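Local coordinates for alpha-1,4-endofucoidanase (Mariniflexile fucanivorans, PDB 6DLH), which hydrolyses alpha-1,4-fucosidic bonds within sulfated fucan chains as an endo-acting retaining glycoside hydrolase of family GH107, at residues A[97-102]-A[213-218]; A[90-95]-A[147-152]; A[496-501]-A[509-514]. All coordinates share one frame; numbering follows the deposited sequence.

Overall arrangement
Contacts 1 and 2 both belong to the catalytic barrel and interlock along the chain, their segments alternating. Their centres lie about 15 Å apart, and they touch where I102 CD1 packs 3.8 Å from H95 CD2. Contact 2 sits at the C-terminal end of strand 143-149, the side that carries the active site in such barrels. Contact 1 lies toward the end of helix 198-216, with the P98 side chain about 8 Å from a bound sodium ion. Contact 3 stands apart in a putative Ig-like domain, its centre about 31 Å from that of contact 1 and about 39 Å from that of contact 2; its R509 side chain is about 8 Å from a bound calcium ion.

Contact 1 of 3, residues A[97-102]-A[213-218]; sequences APHPII and AQRYGD
R215 reaches from the last turn of helix 198-216, a helix of the (beta/alpha)-barrel, to the carbonyl of P98 in the loop leading into helix 100-104. Its CB rests 4.2 Å above the Y216 ring, over the centre. With CG anti to the backbone N (chi1 -156°) and a bend at chi3 (-73°), the chain brings its guanidinium to the loop. There two nitrogens share one acceptor. NH1 lies 2.5 Å from P98 O, a length too short to be taken literally, while NH2 bonds to the same P98 O at 2.9 Å with an N-H...O angle of 130°. The oxygen lies near the guanidinium plane, at its edge, and the two N-H groups on one acceptor hold that plane in line with P98 O.

NH2 has two further neighbours. It bonds to Y216 OH, which is tilted somewhat from the guanidinium plane, and it also lies 3.5 Å from P98 CD. The Y216 hydroxyl is anchored in turn by D128 OD2, and a long, weak ion pair joins that carboxylate to R215. The tyrosine ring also packs on L130, L131 and L134 of helix 129-139. At the rim of this ring, near its plane, A97 CB closes to 3.4 Å from Y216 OH.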
ATOM      1  N   ALA A  97       2.945  -2.144  -7.072  1.00 38.67           N
ATOM      2  CA  ALA A  97       3.099  -3.523  -7.512  1.00 41.16           C
ATOM      3  C   ALA A  97       4.162  -3.586  -8.605  1.00 46.58           C
ATOM      4  O   ALA A  97       4.266  -2.663  -9.410  1.00 51.48           O
ATOM      5  CB  ALA A  97       1.779  -4.073  -7.989  1.00 39.62           C
ATOM      6  N   PRO A  98       4.988  -4.658  -8.673  1.00 47.06           N
ATOM      7  CA  PRO A  98       6.143  -4.675  -9.570  1.00 47.88           C
ATOM      8  C   PRO A  98       5.764  -4.993 -11.016  1.00 48.84           C
ATOM      9  O   PRO A  98       4.891  -5.826 -11.271  1.00 49.23           O
ATOM     10  CB  PRO A  98       7.008  -5.794  -8.969  1.00 47.18           C
ATOM     11  CG  PRO A  98       5.999  -6.769  -8.395  1.00 48.82           C
ATOM     12  CD  PRO A  98       4.853  -5.906  -7.905  1.00 46.13           C
ATOM     13  N   HIS A  99       6.438  -4.309 -11.949  1.00 49.73           N
ATOM     14  CA  HIS A  99       6.258  -4.522 -13.377  1.00 51.84           C
ATOM     15  C   HIS A  99       7.601  -4.373 -14.093  1.00 50.89           C
ATOM     16  O   HIS A  99       8.320  -3.397 -13.873  1.00 48.21           O
ATOM     17  CB  HIS A  99       5.191  -3.570 -13.948  1.00 52.20           C
ATOM     18  CG  HIS A  99       4.575  -4.063 -15.215  1.00 54.70           C
ATOM     19  ND1 HIS A  99       5.150  -3.839 -16.453  1.00 54.13           N
ATOM     20  CD2 HIS A  99       3.455  -4.787 -15.440  1.00 55.92           C
ATOM     21  CE1 HIS A  99       4.402  -4.402 -17.384  1.00 57.13           C
ATOM     22  NE2 HIS A  99       3.355  -4.993 -16.788  1.00 53.51           N
ATOM     23  N   PRO A 100       7.967  -5.344 -14.966  1.00 53.31           N
ATOM     24  CA  PRO A 100       9.222  -5.296 -15.723  1.00 53.48           C
ATOM     25  C   PRO A 100       9.468  -3.974 -16.450  1.00 53.72           C
ATOM     26  O   PRO A 100      10.545  -3.387 -16.330  1.00 51.31           O
ATOM     27  CB  PRO A 100       9.032  -6.407 -16.771  1.00 56.36           C
ATOM     28  CG  PRO A 100       8.102  -7.401 -16.106  1.00 55.69           C
ATOM     29  CD  PRO A 100       7.180  -6.557 -15.251  1.00 53.98           C
ATOM     30  N   ILE A 101       8.451  -3.515 -17.192  1.00 54.80           N
ATOM     31  CA  ILE A 101       8.534  -2.302 -17.994  1.00 51.79           C
ATOM     32  C   ILE A 101       8.792  -1.094 -17.092  1.00 52.79           C
ATOM     33  O   ILE A 101       9.663  -0.280 -17.390  1.00 52.64           O
ATOM     34  CB  ILE A 101       7.280  -2.128 -18.877  1.00 52.71           C
ATOM     35  CG1 ILE A 101       6.944  -3.410 -19.648  1.00 54.70           C
ATOM     36  CG2 ILE A 101       7.436  -0.931 -19.808  1.00 54.00           C
ATOM     37  CD1 ILE A 101       5.691  -3.328 -20.494  1.00 54.02           C
ATOM     38  N   ILE A 102       8.051  -0.993 -15.979  1.00 51.46           N
ATOM     39  CA  ILE A 102       8.165   0.166 -15.103  1.00 50.21           C
ATOM     40  C   ILE A 102       9.530   0.155 -14.412  1.00 49.98           C
ATOM     41  O   ILE A 102      10.109   1.214 -14.156  1.00 46.16           O
ATOM     42  CB  ILE A 102       7.003   0.249 -14.087  1.00 48.37           C
ATOM     43  CG1 ILE A 102       5.633   0.321 -14.770  1.00 47.58           C
ATOM     44  CG2 ILE A 102       7.211   1.415 -13.130  1.00 46.39           C
ATOM     45  CD1 ILE A 102       4.454   0.234 -13.820  1.00 46.70           C
ATOM     46  N   ALA A 213      -3.869  -7.112 -14.045  1.00 39.59           N
ATOM     47  CA  ALA A 213      -5.178  -7.721 -13.869  1.00 43.56           C
ATOM     48  C   ALA A 213      -5.078  -9.237 -14.007  1.00 46.28           C
ATOM     49  O   ALA A 213      -5.732  -9.972 -13.263  1.00 47.83           O
ATOM     50  CB  ALA A 213      -6.165  -7.130 -14.840  1.00 42.61           C
ATOM     51  N   GLN A 214      -4.234  -9.684 -14.950  1.00 48.29           N
ATOM     52  CA  GLN A 214      -4.072 -11.096 -15.269  1.00 48.37           C
ATOM     53  C   GLN A 214      -3.355 -11.823 -14.131  1.00 43.99           C
ATOM     54  O   GLN A 214      -3.722 -12.940 -13.775  1.00 42.89           O
ATOM     55  CB  GLN A 214      -3.364 -11.266 -16.615  1.00 52.93           C
ATOM     56  CG  GLN A 214      -4.292 -11.064 -17.807  1.00 55.62           C
ATOM     57  CD  GLN A 214      -3.629 -11.296 -19.145  1.00 56.81           C
ATOM     58  OE1 GLN A 214      -2.568 -10.747 -19.447  1.00 55.58           O
ATOM     59  NE2 GLN A 214      -4.278 -12.097 -19.974  1.00 56.13           N
ATOM     60  N   ARG A 215      -2.344 -11.162 -13.564  1.00 40.52           N
ATOM     61  CA  ARG A 215      -1.600 -11.659 -12.421  1.00 42.12           C
ATOM     62  C   ARG A 215      -2.550 -11.951 -11.257  1.00 44.77           C
ATOM     63  O   ARG A 215      -2.586 -13.074 -10.749  1.00 44.58           O
ATOM     64  CB  ARG A 215      -0.532 -10.630 -12.033  1.00 42.01           C
ATOM     65  CG  ARG A 215       0.660 -11.210 -11.287  1.00 43.07           C
ATOM     66  CD  ARG A 215       1.570 -10.132 -10.725  1.00 44.13           C
ATOM     67  NE  ARG A 215       2.379  -9.412 -11.704  1.00 44.69           N
ATOM     68  CZ  ARG A 215       3.054  -8.290 -11.448  1.00 47.45           C
ATOM     69  NH1 ARG A 215       3.855  -7.769 -12.361  1.00 48.02           N
ATOM     70  NH2 ARG A 215       2.924  -7.682 -10.281  1.00 48.12           N
ATOM     71  N   TYR A 216      -3.341 -10.942 -10.860  1.00 44.75           N
ATOM     72  CA  TYR A 216      -4.027 -10.976  -9.576  1.00 41.25           C
ATOM     73  C   TYR A 216      -5.338 -11.750  -9.659  1.00 41.57           C
ATOM     74  O   TYR A 216      -5.774 -12.304  -8.652  1.00 45.31           O
ATOM     75  CB  TYR A 216      -4.105  -9.581  -8.954  1.00 39.12           C
ATOM     76  CG  TYR A 216      -2.744  -8.973  -8.730  1.00 35.46           C
ATOM     77  CD1 TYR A 216      -1.769  -9.659  -8.022  1.00 35.56           C
ATOM     78  CD2 TYR A 216      -2.418  -7.728  -9.244  1.00 35.18           C
ATOM     79  CE1 TYR A 216      -0.509  -9.118  -7.820  1.00 35.07           C
ATOM     80  CE2 TYR A 216      -1.163  -7.172  -9.052  1.00 34.89           C
ATOM     81  CZ  TYR A 216      -0.203  -7.873  -8.340  1.00 35.61           C
ATOM     82  OH  TYR A 216       1.043  -7.341  -8.156  1.00 38.31           O
ATOM     83  N   GLY A 217      -5.935 -11.819 -10.855  1.00 39.95           N
ATOM     84  CA  GLY A 217      -7.141 -12.610 -11.037  1.00 37.35           C
ATOM     85  C   GLY A 217      -8.272 -12.122 -10.135  1.00 40.67           C
ATOM     86  O   GLY A 217      -8.515 -10.920 -10.026  1.00 42.47           O
ATOM     87  N   ASP A 218      -8.945 -13.067  -9.471  1.00 40.77           N
ATOM     88  CA  ASP A 218     -10.140 -12.768  -8.701  1.00 41.37           C
ATOM     89  C   ASP A 218      -9.786 -12.234  -7.308  1.00 40.23           C
ATOM     90  O   ASP A 218     -10.655 -12.146  -6.440  1.00 38.29           O
ATOM     91  CB  ASP A 218     -11.081 -13.976  -8.657  1.00 41.55           C
ATOM     92  CG  ASP A 218     -10.578 -15.106  -7.773  1.00 46.04           C
ATOM     93  OD1 ASP A 218      -9.522 -14.923  -7.120  1.00 42.97           O
ATOM     94  OD2 ASP A 218     -11.246 -16.166  -7.747  1.00 46.22           O
TER

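Contact 2 of 3, residues A[90-95]-A[147-152]; sequences IFSPTH and YVNSYN
S92 and N152 join two loops at the C-terminal ends of neighbouring strands of the catalytic barrel: S92 follows strand 80-84, and N152 closes the type I turn that begins at N149, at the end of strand 143-149. The S92 hydroxyl donates to N152 O at 2.7 Å, in the carbonyl plane and on a lone pair of the oxygen. With chi1 at 65°, OG is tucked between the backbone N and the carbonyl carbon. CB points toward the other loop, where it meets N149 OD1 at 3.4 Å.

That amide oxygen accepts from Y151 N at 3.1 Å in an Asx turn, and the opposite end of the amide, ND2, bonds to S227 OG and weakly to Y147 OH. N152 sits in a positive-phi conformation; its ND2 returns to S150 O at 2.7 Å while the side chain packs on M201 and Y204. The proline that follows S92 touches the same carbonyl, with P93 CD 3.6 Å from N152 O.

P93 N has no hydrogen to offer this oxygen, and S92 O, another acceptor, lies only 3.1 Å from N152 O. N89 O makes a weak further contact with the same hydroxyl. S92 OG to N152 O is the one hydrogen bond between the segments, amid van der Waals packing, and its proton probably offsets the repulsion between two buried carbonyls.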
ATOM      1  N   ILE A  90      -0.195  14.080  -8.972  1.00 43.79           N
ATOM      2  CA  ILE A  90       1.161  14.099  -9.504  1.00 45.10           C
ATOM      3  C   ILE A  90       1.915  12.831  -9.104  1.00 47.50           C
ATOM      4  O   ILE A  90       3.055  12.643  -9.517  1.00 50.84           O
ATOM      5  CB  ILE A  90       1.920  15.374  -9.085  1.00 45.76           C
ATOM      6  CG1 ILE A  90       2.096  15.468  -7.565  1.00 45.77           C
ATOM      7  CG2 ILE A  90       1.251  16.614  -9.667  1.00 48.63           C
ATOM      8  CD1 ILE A  90       2.932  16.648  -7.105  1.00 46.91           C
ATOM      9  N   PHE A  91       1.271  11.958  -8.318  1.00 45.32           N
ATOM     10  CA  PHE A  91       1.886  10.708  -7.893  1.00 40.25           C
ATOM     11  C   PHE A  91       1.328   9.540  -8.703  1.00 38.56           C
ATOM     12  O   PHE A  91       1.586   8.380  -8.382  1.00 40.87           O
ATOM     13  CB  PHE A  91       1.685  10.498  -6.388  1.00 38.67           C
ATOM     14  CG  PHE A  91       2.168  11.641  -5.537  1.00 37.33           C
ATOM     15  CD1 PHE A  91       3.494  11.712  -5.136  1.00 37.02           C
ATOM     16  CD2 PHE A  91       1.305  12.658  -5.156  1.00 38.42           C
ATOM     17  CE1 PHE A  91       3.944  12.774  -4.367  1.00 36.57           C
ATOM     18  CE2 PHE A  91       1.756  13.723  -4.390  1.00 36.27           C
ATOM     19  CZ  PHE A  91       3.074  13.776  -3.998  1.00 36.95           C
ATOM     20  N   SER A  92       0.588   9.852  -9.771  1.00 36.36           N
ATOM     21  CA  SER A  92      -0.042   8.826 -10.591  1.00 39.09           C
ATOM     22  C   SER A  92       0.964   7.851 -11.210  1.00 41.43           C
ATOM     23  O   SER A  92       0.582   6.724 -11.519  1.00 43.42           O
ATOM     24  CB  SER A  92      -0.955   9.418 -11.636  1.00 38.95           C
ATOM     25  OG  SER A  92      -0.218  10.174 -12.580  1.00 37.97           O
ATOM     26  N   PRO A  93       2.240   8.229 -11.482  1.00 42.34           N
ATOM     27  CA  PRO A  93       3.244   7.257 -11.928  1.00 45.14           C
ATOM     28  C   PRO A  93       3.661   6.200 -10.903  1.00 44.31           C
ATOM     29  O   PRO A  93       4.011   5.081 -11.276  1.00 41.32           O
ATOM     30  CB  PRO A  93       4.465   8.121 -12.299  1.00 44.64           C
ATOM     31  CG  PRO A  93       3.888   9.504 -12.514  1.00 44.99           C
ATOM     32  CD  PRO A  93       2.769   9.602 -11.498  1.00 43.73           C
ATOM     33  N   THR A  94       3.624   6.559  -9.614  1.00 43.51           N
ATOM     34  CA  THR A  94       4.115   5.684  -8.561  1.00 41.65           C
ATOM     35  C   THR A  94       3.150   4.518  -8.347  1.00 41.61           C
ATOM     36  O   THR A  94       2.001   4.728  -7.959  1.00 43.04           O
ATOM     37  CB  THR A  94       4.393   6.477  -7.281  1.00 44.82           C
ATOM     38  OG1 THR A  94       3.138   6.883  -6.728  1.00 46.40           O
ATOM     39  CG2 THR A  94       5.287   7.673  -7.523  1.00 43.69           C
ATOM     40  N   HIS A  95       3.640   3.298  -8.612  1.00 36.18           N
ATOM     41  CA  HIS A  95       2.892   2.061  -8.452  1.00 36.91           C
ATOM     42  C   HIS A  95       3.367   1.335  -7.194  1.00 38.03           C
ATOM     43  O   HIS A  95       4.485   1.566  -6.735  1.00 38.99           O
ATOM     44  CB  HIS A  95       3.077   1.152  -9.678  1.00 34.50           C
ATOM     45  CG  HIS A  95       2.406   1.647 -10.913  1.00 32.87           C
ATOM     46  ND1 HIS A  95       2.718   2.869 -11.485  1.00 32.07           N
ATOM     47  CD2 HIS A  95       1.462   1.085 -11.700  1.00 31.61           C
ATOM     48  CE1 HIS A  95       1.975   3.047 -12.557  1.00 32.07           C
ATOM     49  NE2 HIS A  95       1.199   1.964 -12.713  1.00 31.23           N
ATOM     50  N   TYR A 147      -7.549   1.294  -6.717  1.00 28.53           N
ATOM     51  CA  TYR A 147      -7.506   2.662  -7.199  1.00 31.15           C
ATOM     52  C   TYR A 147      -6.384   2.831  -8.218  1.00 33.67           C
ATOM     53  O   TYR A 147      -5.239   2.469  -7.954  1.00 34.37           O
ATOM     54  CB  TYR A 147      -7.268   3.640  -6.047  1.00 30.63           C
ATOM     55  CG  TYR A 147      -7.060   5.064  -6.499  1.00 31.60           C
ATOM     56  CD1 TYR A 147      -5.827   5.504  -6.966  1.00 30.35           C
ATOM     57  CD2 TYR A 147      -8.106   5.976  -6.469  1.00 30.37           C
ATOM     58  CE1 TYR A 147      -5.639   6.808  -7.396  1.00 29.61           C
ATOM     59  CE2 TYR A 147      -7.932   7.286  -6.881  1.00 30.67           C
ATOM     60  CZ  TYR A 147      -6.695   7.703  -7.346  1.00 30.98           C
ATOM     61  OH  TYR A 147      -6.541   8.998  -7.749  1.00 29.43           O
ATOM     62  N   VAL A 148      -6.731   3.424  -9.368  1.00 35.18           N
ATOM     63  CA  VAL A 148      -5.778   3.776 -10.409  1.00 34.44           C
ATOM     64  C   VAL A 148      -6.091   5.193 -10.870  1.00 34.33           C
ATOM     65  O   VAL A 148      -7.227   5.494 -11.216  1.00 34.21           O
ATOM     66  CB  VAL A 148      -5.819   2.787 -11.593  1.00 33.75           C
ATOM     67  CG1 VAL A 148      -5.011   3.302 -12.779  1.00 34.42           C
ATOM     68  CG2 VAL A 148      -5.351   1.391 -11.196  1.00 32.28           C
ATOM     69  N   ASN A 149      -5.083   6.066 -10.834  1.00 35.03           N
ATOM     70  CA  ASN A 149      -5.254   7.383 -11.413  1.00 38.04           C
ATOM     71  C   ASN A 149      -5.068   7.252 -12.921  1.00 42.49           C
ATOM     72  O   ASN A 149      -4.133   6.598 -13.379  1.00 43.81           O
ATOM     73  CB  ASN A 149      -4.351   8.427 -10.759  1.00 38.31           C
ATOM     74  CG  ASN A 149      -4.662   9.823 -11.245  1.00 39.34           C
ATOM     75  OD1 ASN A 149      -4.229  10.211 -12.330  1.00 42.13           O
ATOM     76  ND2 ASN A 149      -5.421  10.578 -10.465  1.00 38.33           N
ATOM     77  N   SER A 150      -5.984   7.868 -13.674  1.00 42.12           N
ATOM     78  CA  SER A 150      -6.105   7.652 -15.107  1.00 40.88           C
ATOM     79  C   SER A 150      -4.885   8.180 -15.861  1.00 38.98           C
ATOM     80  O   SER A 150      -4.564   7.656 -16.924  1.00 40.02           O
ATOM     81  CB  SER A 150      -7.387   8.247 -15.635  1.00 41.02           C
ATOM     82  OG  SER A 150      -8.511   7.488 -15.203  1.00 41.80           O
ATOM     83  N   TYR A 151      -4.220   9.200 -15.302  1.00 37.98           N
ATOM     84  CA  TYR A 151      -3.049   9.829 -15.896  1.00 40.19           C
ATOM     85  C   TYR A 151      -1.850   8.884 -15.846  1.00 43.85           C
ATOM     86  O   TYR A 151      -0.902   9.065 -16.604  1.00 43.20           O
ATOM     87  CB  TYR A 151      -2.690  11.138 -15.186  1.00 39.40           C
ATOM     88  CG  TYR A 151      -3.421  12.360 -15.684  1.00 40.54           C
ATOM     89  CD1 TYR A 151      -2.952  13.093 -16.766  1.00 41.07           C
ATOM     90  CD2 TYR A 151      -4.589  12.788 -15.072  1.00 39.55           C
ATOM     91  CE1 TYR A 151      -3.628  14.215 -17.229  1.00 40.64           C
ATOM     92  CE2 TYR A 151      -5.274  13.909 -15.520  1.00 40.12           C
ATOM     93  CZ  TYR A 151      -4.797  14.624 -16.605  1.00 40.55           C
ATOM     94  OH  TYR A 151      -5.478  15.729 -17.040  1.00 36.81           O
ATOM     95  N   ASN A 152      -1.890   7.916 -14.919  1.00 45.84           N
ATOM     96  CA  ASN A 152      -0.934   6.823 -14.831  1.00 46.52           C
ATOM     97  C   ASN A 152       0.495   7.358 -14.950  1.00 47.35           C
ATOM     98  O   ASN A 152       0.866   8.276 -14.221  1.00 48.61           O
ATOM     99  CB  ASN A 152      -1.355   5.645 -15.716  1.00 48.08           C
ATOM    100  CG  ASN A 152      -1.302   5.950 -17.199  1.00 54.86           C
ATOM    101  OD1 ASN A 152      -0.233   5.907 -17.811  1.00 53.97           O
ATOM    102  ND2 ASN A 152      -2.449   6.254 -17.787  1.00 51.28           N
TER

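Contact 3 of 3, residues A[496-501]-A[509-514]; sequences FELMAQ and REVKLE
F496 and V511 are joined by a reciprocal pair of backbone hydrogen bonds across antiparallel strands 494-502 and 505-513. F496 N donates to V511 O at 3.1 Å, and V511 N returns the bond to F496 O at 2.9 Å, nearly along the C=O axis in both cases. The next hydrogen-bonded pair repeats the pattern: L498 N gives to R509 O at 2.8 Å and R509 N to L498 O at 3.0 Å. Between them E497 faces E510 in a non-hydrogen-bonded pair, so the backbone of E497 turns to S463 of strand 459-464 on its other flank.

E497 and R509 find polar partners beyond the two segments. E497 OE2 accepts from N508 ND2, while OE1 lies 4.2 Å from E510 OE2, two like charges whose carboxylate planes stand 77° apart and which would tend to repel. R509 donates through NH2 to S424 O and through NH1 to T428 OG1.

F496, L498 and V511 form an apolar cluster on the face that R509 shares. V511 CG2 sits over one face of the phenyl ring, a CH-pi contact 3.9 Å from the centroid, and also meets L498 CG at 3.7 Å. L513 CD1 approaches the ring edge near its plane, and L466, L430 and I433 extend this core. This antiparallel hairpin, made three-stranded by strand 459-464, is consistent with the Ig-like (E-set) domain predicted here.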
ATOM      1  N   PHE A 496     -18.823 -26.816   0.184  1.00 47.00           N
ATOM      2  CA  PHE A 496     -20.071 -27.141   0.855  1.00 48.77           C
ATOM      3  C   PHE A 496     -20.627 -25.913   1.576  1.00 49.29           C
ATOM      4  O   PHE A 496     -19.971 -24.876   1.670  1.00 49.81           O
ATOM      5  CB  PHE A 496     -19.873 -28.335   1.793  1.00 45.47           C
ATOM      6  CG  PHE A 496     -18.750 -28.158   2.782  1.00 44.85           C
ATOM      7  CD1 PHE A 496     -17.428 -28.315   2.393  1.00 44.76           C
ATOM      8  CD2 PHE A 496     -19.014 -27.813   4.101  1.00 44.83           C
ATOM      9  CE1 PHE A 496     -16.397 -28.143   3.306  1.00 46.39           C
ATOM     10  CE2 PHE A 496     -17.984 -27.654   5.016  1.00 43.94           C
ATOM     11  CZ  PHE A 496     -16.677 -27.816   4.615  1.00 44.48           C
ATOM     12  N   GLU A 497     -21.850 -26.068   2.086  1.00 48.94           N
ATOM     13  CA  GLU A 497     -22.576 -25.009   2.756  1.00 52.34           C
ATOM     14  C   GLU A 497     -22.448 -25.215   4.262  1.00 51.29           C
ATOM     15  O   GLU A 497     -22.608 -26.334   4.745  1.00 47.17           O
ATOM     16  CB  GLU A 497     -24.057 -25.077   2.370  1.00 56.50           C
ATOM     17  CG  GLU A 497     -24.312 -24.972   0.878  1.00 60.71           C
ATOM     18  CD  GLU A 497     -24.165 -23.574   0.303  1.00 67.22           C
ATOM     19  OE1 GLU A 497     -23.181 -23.339  -0.421  1.00 69.88           O
ATOM     20  OE2 GLU A 497     -25.039 -22.726   0.579  1.00 74.61           O
ATOM     21  N   LEU A 498     -22.145 -24.128   4.987  1.00 48.01           N
ATOM     22  CA  LEU A 498     -22.369 -24.101   6.423  1.00 44.98           C
ATOM     23  C   LEU A 498     -23.708 -23.423   6.696  1.00 44.29           C
ATOM     24  O   LEU A 498     -24.080 -22.484   5.999  1.00 47.19           O
ATOM     25  CB  LEU A 498     -21.214 -23.378   7.117  1.00 41.65           C
ATOM     26  CG  LEU A 498     -19.897 -24.152   7.172  1.00 44.94           C
ATOM     27  CD1 LEU A 498     -18.860 -23.393   7.984  1.00 40.23           C
ATOM     28  CD2 LEU A 498     -20.100 -25.555   7.732  1.00 41.08           C
ATOM     29  N   MET A 499     -24.425 -23.904   7.715  1.00 42.83           N
ATOM     30  CA  MET A 499     -25.763 -23.406   7.983  1.00 44.41           C
ATOM     31  C   MET A 499     -25.899 -22.970   9.440  1.00 44.84           C
ATOM     32  O   MET A 499     -25.873 -23.788  10.363  1.00 42.37           O
ATOM     33  CB  MET A 499     -26.804 -24.477   7.661  1.00 48.48           C
ATOM     34  CG  MET A 499     -26.773 -24.921   6.207  1.00 52.57           C
ATOM     35  SD  MET A 499     -27.860 -26.340   5.980  1.00 62.19           S
ATOM     36  CE  MET A 499     -27.114 -27.532   7.090  1.00 55.87           C
ATOM     37  N   ALA A 500     -26.055 -21.657   9.631  1.00 39.99           N
ATOM     38  CA  ALA A 500     -26.200 -21.109  10.966  1.00 39.25           C
ATOM     39  C   ALA A 500     -27.683 -20.944  11.269  1.00 40.16           C
ATOM     40  O   ALA A 500     -28.446 -20.522  10.407  1.00 40.76           O
ATOM     41  CB  ALA A 500     -25.451 -19.803  11.072  1.00 37.82           C
ATOM     42  N   GLN A 501     -28.071 -21.277  12.505  1.00 37.77           N
ATOM     43  CA  GLN A 501     -29.473 -21.323  12.870  1.00 38.84           C
ATOM     44  C   GLN A 501     -29.716 -20.425  14.076  1.00 37.29           C
ATOM     45  O   GLN A 501     -28.885 -20.355  14.981  1.00 36.46           O
ATOM     46  CB  GLN A 501     -29.892 -22.764  13.192  1.00 42.41           C
ATOM     47  CG  GLN A 501     -31.386 -22.912  13.453  1.00 45.84           C
ATOM     48  CD  GLN A 501     -31.812 -24.284  13.919  1.00 50.85           C
ATOM     49  OE1 GLN A 501     -31.178 -24.899  14.777  1.00 52.47           O
ATOM     50  NE2 GLN A 501     -32.921 -24.763  13.372  1.00 48.91           N
ATOM     51  N   ARG A 509     -23.777 -20.245   4.094  1.00 44.53           N
ATOM     52  CA  ARG A 509     -22.554 -19.630   3.609  1.00 43.64           C
ATOM     53  C   ARG A 509     -21.708 -20.734   2.982  1.00 45.90           C
ATOM     54  O   ARG A 509     -21.456 -21.756   3.617  1.00 47.19           O
ATOM     55  CB  ARG A 509     -21.862 -18.911   4.773  1.00 42.76           C
ATOM     56  CG  ARG A 509     -20.421 -18.491   4.534  1.00 41.89           C
ATOM     57  CD  ARG A 509     -20.231 -17.211   3.747  1.00 47.15           C
ATOM     58  NE  ARG A 509     -20.831 -15.980   4.256  1.00 42.94           N
ATOM     59  CZ  ARG A 509     -20.148 -14.964   4.784  1.00 44.58           C
ATOM     60  NH1 ARG A 509     -18.998 -15.174   5.403  1.00 40.30           N
ATOM     61  NH2 ARG A 509     -20.613 -13.733   4.672  1.00 43.29           N
ATOM     62  N   GLU A 510     -21.316 -20.530   1.720  1.00 43.99           N
ATOM     63  CA  GLU A 510     -20.481 -21.485   1.013  1.00 48.02           C
ATOM     64  C   GLU A 510     -19.039 -21.341   1.493  1.00 48.64           C
ATOM     65  O   GLU A 510     -18.478 -20.248   1.462  1.00 49.17           O
ATOM     66  CB  GLU A 510     -20.587 -21.278  -0.500  1.00 49.08           C
ATOM     67  CG  GLU A 510     -19.714 -22.227  -1.304  1.00 52.69           C
ATOM     68  CD  GLU A 510     -19.622 -21.899  -2.785  1.00 52.10           C
ATOM     69  OE1 GLU A 510     -18.556 -21.416  -3.224  1.00 52.07           O
ATOM     70  OE2 GLU A 510     -20.620 -22.119  -3.491  1.00 53.81           O
ATOM     71  N   VAL A 511     -18.452 -22.464   1.925  1.00 46.29           N
ATOM     72  CA  VAL A 511     -17.069 -22.512   2.376  1.00 44.61           C
ATOM     73  C   VAL A 511     -16.306 -23.532   1.534  1.00 44.87           C
ATOM     74  O   VAL A 511     -16.883 -24.507   1.050  1.00 42.47           O
ATOM     75  CB  VAL A 511     -16.960 -22.812   3.887  1.00 44.68           C
ATOM     76  CG1 VAL A 511     -17.556 -21.695   4.734  1.00 43.52           C
ATOM     77  CG2 VAL A 511     -17.580 -24.154   4.267  1.00 43.78           C
ATOM     78  N   LYS A 512     -15.000 -23.286   1.382  1.00 44.87           N
ATOM     79  CA  LYS A 512     -14.122 -24.124   0.586  1.00 47.08           C
ATOM     80  C   LYS A 512     -13.007 -24.689   1.464  1.00 48.22           C
ATOM     81  O   LYS A 512     -12.660 -24.110   2.494  1.00 44.56           O
ATOM     82  CB  LYS A 512     -13.548 -23.335  -0.595  1.00 48.94           C
ATOM     83  CG  LYS A 512     -14.541 -23.018  -1.706  1.00 54.91           C
ATOM     84  CD  LYS A 512     -14.031 -21.997  -2.711  1.00 60.61           C
ATOM     85  CE  LYS A 512     -13.173 -22.577  -3.818  1.00 66.57           C
ATOM     86  NZ  LYS A 512     -13.987 -23.236  -4.870  1.00 69.54           N
ATOM     87  N   LEU A 513     -12.490 -25.853   1.046  1.00 48.17           N
ATOM     88  CA  LEU A 513     -11.295 -26.470   1.598  1.00 47.34           C
ATOM     89  C   LEU A 513     -10.366 -26.801   0.438  1.00 48.14           C
ATOM     90  O   LEU A 513     -10.816 -27.337  -0.571  1.00 51.84           O
ATOM     91  CB  LEU A 513     -11.681 -27.751   2.344  1.00 45.87           C
ATOM     92  CG  LEU A 513     -12.235 -27.564   3.752  1.00 45.77           C
ATOM     93  CD1 LEU A 513     -12.725 -28.888   4.311  1.00 47.67           C
ATOM     94  CD2 LEU A 513     -11.187 -26.960   4.667  1.00 45.52           C
ATOM     95  N   GLU A 514      -9.080 -26.467   0.593  1.00 46.04           N
ATOM     96  CA  GLU A 514      -8.111 -26.662  -0.472  1.00 44.76           C
ATOM     97  C   GLU A 514      -6.841 -27.290   0.097  1.00 48.37           C
ATOM     98  O   GLU A 514      -6.385 -26.918   1.180  1.00 46.19           O
ATOM     99  CB  GLU A 514      -7.829 -25.343  -1.194  1.00 42.30           C
TER